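Local structure of beta-glucosidase (Pseudoalteromonas sp., 3F95) at residues N17-A23 against A68-L74; Q43-Q48 against R59-A65. The protein is an exo-1,3/1,4-beta-glucanase, probably with beta-glucosidase activity, represented here by its extra C-terminal beta-sandwich domain, which resembles galactose-binding domains. One frame throughout, in Å; residues are numbered along the deposited sequence.

Contact 1. Residues N17-A23 against A68-L74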
loop_
_atom_site.group_PDB
_atom_site.type_symbol
_atom_site.label_atom_id
_atom_site.label_comp_id
_atom_site.label_asym_id
_atom_site.label_seq_id
_atom_site.Cartn_x
_atom_site.Cartn_y
_atom_site.Cartn_z
ATOM N N ASN A 17 -10.308 -3.344 11.858
ATOM C CA ASN A 17 -8.981 -3.506 12.428
ATOM C C ASN A 17 -7.858 -2.830 11.632
ATOM O O ASN A 17 -6.709 -3.139 11.876
ATOM C CB ASN A 17 -8.695 -5.046 12.565
ATOM C CG ASN A 17 -7.429 -5.390 13.379
ATOM O OD1 ASN A 17 -7.030 -4.667 14.313
ATOM N ND2 ASN A 17 -6.813 -6.548 13.048
ATOM N N MET A 18 -8.183 -1.900 10.726
ATOM C CA MET A 18 -7.157 -1.276 9.868
ATOM C C MET A 18 -7.025 0.239 10.029
ATOM O O MET A 18 -8.015 0.938 10.287
ATOM C CB MET A 18 -7.364 -1.590 8.371
ATOM C CG MET A 18 -7.701 -3.025 7.995
ATOM S SD MET A 18 -6.442 -4.179 8.470
ATOM C CE MET A 18 -5.054 -3.690 7.446
ATOM N N THR A 19 -5.801 0.741 9.842
ATOM C CA THR A 19 -5.534 2.180 9.768
ATOM C C THR A 19 -4.481 2.445 8.734
ATOM O O THR A 19 -3.650 1.592 8.450
ATOM C CB THR A 19 -4.647 2.799 10.909
ATOM O OG1 THR A 19 -4.162 1.850 11.848
ATOM C CG2 THR A 19 -5.138 4.072 11.420
ATOM N N TRP A 20 -4.453 3.692 8.266
ATOM C CA TRP A 20 -3.291 4.197 7.570
ATOM C C TRP A 20 -2.308 4.682 8.652
ATOM O O TRP A 20 -2.721 5.182 9.738
ATOM C CB TRP A 20 -3.665 5.383 6.687
ATOM C CG TRP A 20 -4.686 5.082 5.622
ATOM C CD1 TRP A 20 -5.979 5.454 5.605
ATOM C CD2 TRP A 20 -4.457 4.349 4.408
ATOM N NE1 TRP A 20 -6.607 4.974 4.466
ATOM C CE2 TRP A 20 -5.682 4.318 3.700
ATOM C CE3 TRP A 20 -3.337 3.706 3.864
ATOM C CZ2 TRP A 20 -5.830 3.660 2.455
ATOM C CZ3 TRP A 20 -3.479 3.059 2.619
ATOM C CH2 TRP A 20 -4.711 3.052 1.937
ATOM N N GLN A 21 -1.025 4.516 8.376
ATOM C CA GLN A 21 0.030 4.990 9.268
ATOM C C GLN A 21 0.999 5.855 8.484
ATOM O O GLN A 21 1.618 5.378 7.531
ATOM C CB GLN A 21 0.800 3.817 9.902
ATOM C CG GLN A 21 0.037 3.073 10.961
ATOM C CD GLN A 21 0.912 2.215 11.882
ATOM O OE1 GLN A 21 1.993 2.622 12.335
ATOM N NE2 GLN A 21 0.410 1.037 12.200
ATOM N N LEU A 22 1.172 7.106 8.909
ATOM C CA LEU A 22 2.080 8.029 8.225
ATOM C C LEU A 22 3.259 8.295 9.170
ATOM O O LEU A 22 3.074 8.927 10.227
ATOM C CB LEU A 22 1.362 9.337 7.894
ATOM C CG LEU A 22 0.338 9.398 6.734
ATOM C CD1 LEU A 22 -0.868 8.492 6.989
ATOM C CD2 LEU A 22 -0.143 10.843 6.489
ATOM N N ALA A 23 4.414 7.735 8.821
ATOM C CA ALA A 23 5.592 7.734 9.703
ATOM C C ALA A 23 6.778 8.442 9.059
ATOM O O ALA A 23 7.514 7.869 8.208
ATOM C CB ALA A 23 5.939 6.286 10.136
ATOM N N ALA A 68 7.498 6.629 5.639
ATOM C CA ALA A 68 6.841 5.354 5.311
ATOM C C ALA A 68 5.338 5.512 5.489
ATOM O O ALA A 68 4.856 5.981 6.526
ATOM C CB ALA A 68 7.345 4.241 6.187
ATOM N N LEU A 69 4.608 5.095 4.467
ATOM C CA LEU A 69 3.167 4.952 4.559
ATOM C C LEU A 69 2.880 3.473 4.751
ATOM O O LEU A 69 3.431 2.645 4.011
ATOM C CB LEU A 69 2.514 5.358 3.246
ATOM C CG LEU A 69 1.016 5.033 3.209
ATOM C CD1 LEU A 69 0.209 6.009 4.140
ATOM C CD2 LEU A 69 0.509 4.987 1.787
ATOM N N SER A 70 2.053 3.142 5.734
ATOM C CA SER A 70 1.571 1.762 5.869
ATOM C C SER A 70 0.053 1.700 5.899
ATOM O O SER A 70 -0.624 2.646 6.358
ATOM C CB SER A 70 2.124 1.133 7.161
ATOM O OG SER A 70 3.555 1.096 7.134
ATOM N N LEU A 71 -0.486 0.588 5.400
ATOM C CA LEU A 71 -1.836 0.197 5.708
ATOM C C LEU A 71 -1.649 -0.933 6.726
ATOM O O LEU A 71 -1.072 -1.988 6.408
ATOM C CB LEU A 71 -2.554 -0.297 4.444
ATOM C CG LEU A 71 -3.950 -0.867 4.637
ATOM C CD1 LEU A 71 -4.907 0.154 5.221
ATOM C CD2 LEU A 71 -4.457 -1.413 3.276
ATOM N N SER A 72 -2.115 -0.709 7.950
ATOM C CA SER A 72 -1.656 -1.528 9.070
ATOM C C SER A 72 -2.804 -2.053 9.929
ATOM O O SER A 72 -3.878 -1.462 9.970
ATOM C CB SER A 72 -0.625 -0.758 9.908
ATOM O OG SER A 72 -1.249 0.235 10.690
ATOM N N TYR A 73 -2.558 -3.195 10.573
ATOM C CA TYR A 73 -3.520 -3.808 11.473
ATOM C C TYR A 73 -3.378 -3.139 12.849
ATOM O O TYR A 73 -2.268 -2.860 13.304
ATOM C CB TYR A 73 -3.234 -5.313 11.594
ATOM C CG TYR A 73 -3.467 -6.107 10.317
ATOM C CD1 TYR A 73 -4.714 -6.654 10.038
ATOM C CD2 TYR A 73 -2.434 -6.329 9.413
ATOM C CE1 TYR A 73 -4.934 -7.392 8.877
ATOM C CE2 TYR A 73 -2.651 -7.074 8.255
ATOM C CZ TYR A 73 -3.904 -7.593 7.996
ATOM O OH TYR A 73 -4.122 -8.328 6.824
ATOM N N LEU A 74 -4.491 -2.875 13.507
ATOM C CA LEU A 74 -4.425 -2.200 14.803
ATOM C C LEU A 74 -3.709 -3.058 15.861
ATOM O O LEU A 74 -2.992 -2.534 16.722
ATOM C CB LEU A 74 -5.801 -1.664 15.212
ATOM C CG LEU A 74 -6.166 -0.404 14.380
ATOM C CD1 LEU A 74 -7.577 0.061 14.624
ATOM C CD2 LEU A 74 -5.186 0.743 14.638
#

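Contact 2. Residues Q43-Q48 against R59-A65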
loop_
_atom_site.group_PDB
_atom_site.type_symbol
_atom_site.label_atom_id
_atom_site.label_comp_id
_atom_site.label_asym_id
_atom_site.label_seq_id
_atom_site.Cartn_x
_atom_site.Cartn_y
_atom_site.Cartn_z
ATOM N N GLN A 43 4.552 17.884 6.825
ATOM C CA GLN A 43 5.006 18.129 5.447
ATOM C C GLN A 43 5.598 16.940 4.725
ATOM O O GLN A 43 5.547 16.901 3.479
ATOM C CB GLN A 43 6.064 19.253 5.389
ATOM C CG GLN A 43 5.559 20.605 5.759
ATOM C CD GLN A 43 6.694 21.613 5.991
ATOM O OE1 GLN A 43 7.863 21.351 5.696
ATOM N NE2 GLN A 43 6.348 22.746 6.566
ATOM N N SER A 44 6.218 16.004 5.462
ATOM C CA SER A 44 6.976 14.947 4.778
ATOM C C SER A 44 6.076 14.015 3.976
ATOM O O SER A 44 6.427 13.606 2.865
ATOM C CB SER A 44 7.803 14.088 5.756
ATOM O OG SER A 44 8.893 14.826 6.263
ATOM N N LEU A 45 4.930 13.669 4.560
ATOM C CA LEU A 45 4.008 12.690 3.942
ATOM C C LEU A 45 2.588 13.196 4.211
ATOM O O LEU A 45 2.208 13.394 5.369
ATOM C CB LEU A 45 4.227 11.274 4.511
ATOM C CG LEU A 45 3.316 10.142 4.001
ATOM C CD1 LEU A 45 3.337 10.064 2.451
ATOM C CD2 LEU A 45 3.709 8.786 4.632
ATOM N N LEU A 46 1.822 13.420 3.133
ATOM C CA LEU A 46 0.452 13.926 3.205
ATOM C C LEU A 46 -0.476 12.961 2.487
ATOM O O LEU A 46 -0.094 12.403 1.458
ATOM C CB LEU A 46 0.294 15.290 2.532
ATOM C CG LEU A 46 1.148 16.528 2.887
ATOM C CD1 LEU A 46 0.370 17.797 2.436
ATOM C CD2 LEU A 46 1.543 16.602 4.347
ATOM N N MET A 47 -1.668 12.793 3.038
ATOM C CA MET A 47 -2.711 11.971 2.453
ATOM C C MET A 47 -3.946 12.835 2.145
ATOM O O MET A 47 -4.364 13.631 2.976
ATOM C CB MET A 47 -3.105 10.858 3.441
ATOM C CG MET A 47 -4.297 10.020 2.936
ATOM S SD MET A 47 -4.771 8.679 4.025
ATOM C CE MET A 47 -5.794 9.541 5.256
ATOM N N GLN A 48 -4.501 12.663 0.941
ATOM C CA GLN A 48 -5.727 13.326 0.492
ATOM C C GLN A 48 -6.634 12.239 -0.078
ATOM O O GLN A 48 -6.174 11.137 -0.350
ATOM C CB GLN A 48 -5.423 14.267 -0.667
ATOM C CG GLN A 48 -4.746 15.580 -0.371
ATOM C CD GLN A 48 -4.564 16.379 -1.658
ATOM O OE1 GLN A 48 -5.319 16.203 -2.622
ATOM N NE2 GLN A 48 -3.557 17.244 -1.688
ATOM N N ARG A 59 -6.991 7.032 -1.995
ATOM C CA ARG A 59 -6.218 7.961 -1.186
ATOM C C ARG A 59 -4.961 8.296 -1.953
ATOM O O ARG A 59 -4.265 7.395 -2.442
ATOM C CB ARG A 59 -5.894 7.346 0.174
ATOM C CG ARG A 59 -7.124 7.076 1.046
ATOM C CD ARG A 59 -7.686 8.358 1.684
ATOM N NE ARG A 59 -8.872 8.034 2.497
ATOM C CZ ARG A 59 -10.093 7.835 2.004
ATOM N NH1 ARG A 59 -10.313 7.914 0.688
ATOM N NH2 ARG A 59 -11.098 7.555 2.840
ATOM N N GLY A 60 -4.667 9.593 -2.054
ATOM C CA GLY A 60 -3.448 10.062 -2.696
ATOM C C GLY A 60 -2.438 10.352 -1.613
ATOM O O GLY A 60 -2.807 10.889 -0.554
ATOM N N PHE A 61 -1.192 9.992 -1.868
ATOM C CA PHE A 61 -0.099 10.202 -0.925
ATOM C C PHE A 61 1.046 10.940 -1.615
ATOM O O PHE A 61 1.476 10.539 -2.707
ATOM C CB PHE A 61 0.357 8.851 -0.373
ATOM C CG PHE A 61 -0.731 8.101 0.374
ATOM C CD1 PHE A 61 -0.988 8.365 1.714
ATOM C CD2 PHE A 61 -1.478 7.104 -0.264
ATOM C CE1 PHE A 61 -1.974 7.672 2.413
ATOM C CE2 PHE A 61 -2.476 6.384 0.413
ATOM C CZ PHE A 61 -2.745 6.684 1.760
ATOM N N ASN A 62 1.565 11.995 -0.976
ATOM C CA ASN A 62 2.675 12.775 -1.538
ATOM C C ASN A 62 3.820 12.747 -0.534
ATOM O O ASN A 62 3.606 13.136 0.624
ATOM C CB ASN A 62 2.251 14.230 -1.762
ATOM C CG ASN A 62 1.191 14.386 -2.840
ATOM O OD1 ASN A 62 1.223 13.709 -3.867
ATOM N ND2 ASN A 62 0.250 15.296 -2.611
ATOM N N TRP A 63 4.984 12.234 -0.941
ATOM C CA TRP A 63 6.210 12.248 -0.130
ATOM C C TRP A 63 7.051 13.442 -0.581
ATOM O O TRP A 63 7.362 13.584 -1.788
ATOM C CB TRP A 63 7.058 11.028 -0.420
ATOM C CG TRP A 63 6.660 9.739 0.230
ATOM C CD1 TRP A 63 7.287 9.144 1.279
ATOM C CD2 TRP A 63 5.560 8.879 -0.130
ATOM N NE1 TRP A 63 6.663 7.970 1.590
ATOM C CE2 TRP A 63 5.604 7.777 0.740
ATOM C CE3 TRP A 63 4.573 8.918 -1.135
ATOM C CZ2 TRP A 63 4.696 6.705 0.655
ATOM C CZ3 TRP A 63 3.629 7.862 -1.209
ATOM C CH2 TRP A 63 3.708 6.778 -0.319
ATOM N N ARG A 64 7.443 14.275 0.379
ATOM C CA ARG A 64 8.411 15.343 0.133
ATOM C C ARG A 64 9.704 15.156 0.908
ATOM O O ARG A 64 10.685 15.870 0.648
ATOM C CB ARG A 64 7.791 16.708 0.440
ATOM C CG ARG A 64 6.661 17.039 -0.512
ATOM C CD ARG A 64 6.040 18.338 -0.119
ATOM N NE ARG A 64 6.975 19.415 -0.403
ATOM C CZ ARG A 64 7.168 20.458 0.396
ATOM N NH1 ARG A 64 6.481 20.558 1.536
ATOM N NH2 ARG A 64 8.050 21.390 0.053
ATOM N N ALA A 65 9.715 14.211 1.849
ATOM C CA ALA A 65 10.936 13.783 2.520
ATOM C C ALA A 65 10.763 12.347 2.982
ATOM O O ALA A 65 9.659 11.813 2.911
ATOM C CB ALA A 65 11.285 14.698 3.720
HETATM O O HOH W 1 4.203 15.718 1.497
HETATM O O HOH W 2 4.006 19.512 2.163
#

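Contact 1. Residues N17-A23 against A68-L74
Strands 18-23 and 68-73 run antiparallel, their axes 4.6 Å apart at closest and 158° between their directions. Backbone hydrogen bonds join the pairs T19-S72, Q21-S70 and A23-A68 in both directions, from 2.8 Å (S72 N to T19 O) to 2.9 Å (A68 N to A23 O). Beyond the ladder L74 N donates to N17 O at 2.8 Å. The non-hydrogen-bonded pairs M18-Y73, W20-L71 and L22-L69 line the apolar face. There M18 CE makes a CH-pi contact over the Y73 ring, 3.9 Å from its centroid, while M18 SD makes an oblique Met-aromatic contact with it. L71 CD1 sits over the six-membered ring of W20, 4.1 Å from its centroid, a second CH-pi contact; L22 CD1 meets L69 CD1 at 3.9 Å. The other face carries T19, Q21, S70 and S72: Q21 NE2 donates to S72 OG over a very short 2.4 Å, both modelled in two conformers. Strand 18-24 pairs on its other side with 29-32, and 67-73 with 149-158. One face is thus apolar and aromatic, suited to the sandwich interior where W20 meets F61, whereas polar groups opposite pair with each other (Q21 with S72) or, for S70, weakly with D152.

Contact 2. Residues Q43-Q48 against R59-A65
M47 is extended in chi1 and chi2 (both t) and turns at chi3 (p) beside F61, itself an m rotamer: M47 CG comes within 3.3 Å of F61 CE1, and SD makes an oblique Met-aromatic contact. L45, chi1 t and chi2 p, lays CD1 over the five-membered ring of W63, 3.7 Å from its centroid; W63 NE1 is hydrogen-bonded to A67 O. R59, bent by two m torsions, brings CD to 3.8 Å from M47 SD, its guanidinium bonding to E56 and G34. Chi3 in p turns the R64 guanidinium toward Q43, where NH1 donates to water 2 (2.8 Å), which weakly bonds to Q43 O. Water 1 bridges Q43 O and N62 O, at 2.7 and 2.8 Å. Within the sheet, reciprocal backbone bonds join L46 with N62 and Q48 with G60, and R64 N donates to S44 O at 2.8 Å. This beta hairpin turns L45, M47, F61 and W63 to strands 18-24 and 67-73, the core packing characteristic of a beta-sandwich.

Overall arrangement
After a short first strand, 6-8, the chain lays down strand 18-24, turns back through 29-32, and passes strand 37-38 into the hairpin of strands 45-50 and 58-63. Contact 2 closes that short loop, with 10 residues between its segments. The chain then moves directly from 58-63 to 67-73, which returns to pair with 18-24, so contact 1 closes a 44-residue loop that contains contact 2 entirely; the two do not cross. Each contact belongs to a different sheet of the sandwich, their centres about 14 Å apart. Across the interior the sheets meet where L69 CD1 approaches F61 CE1 at 3.2 Å and L22 CD2 approaches L45 O at 3.6 Å.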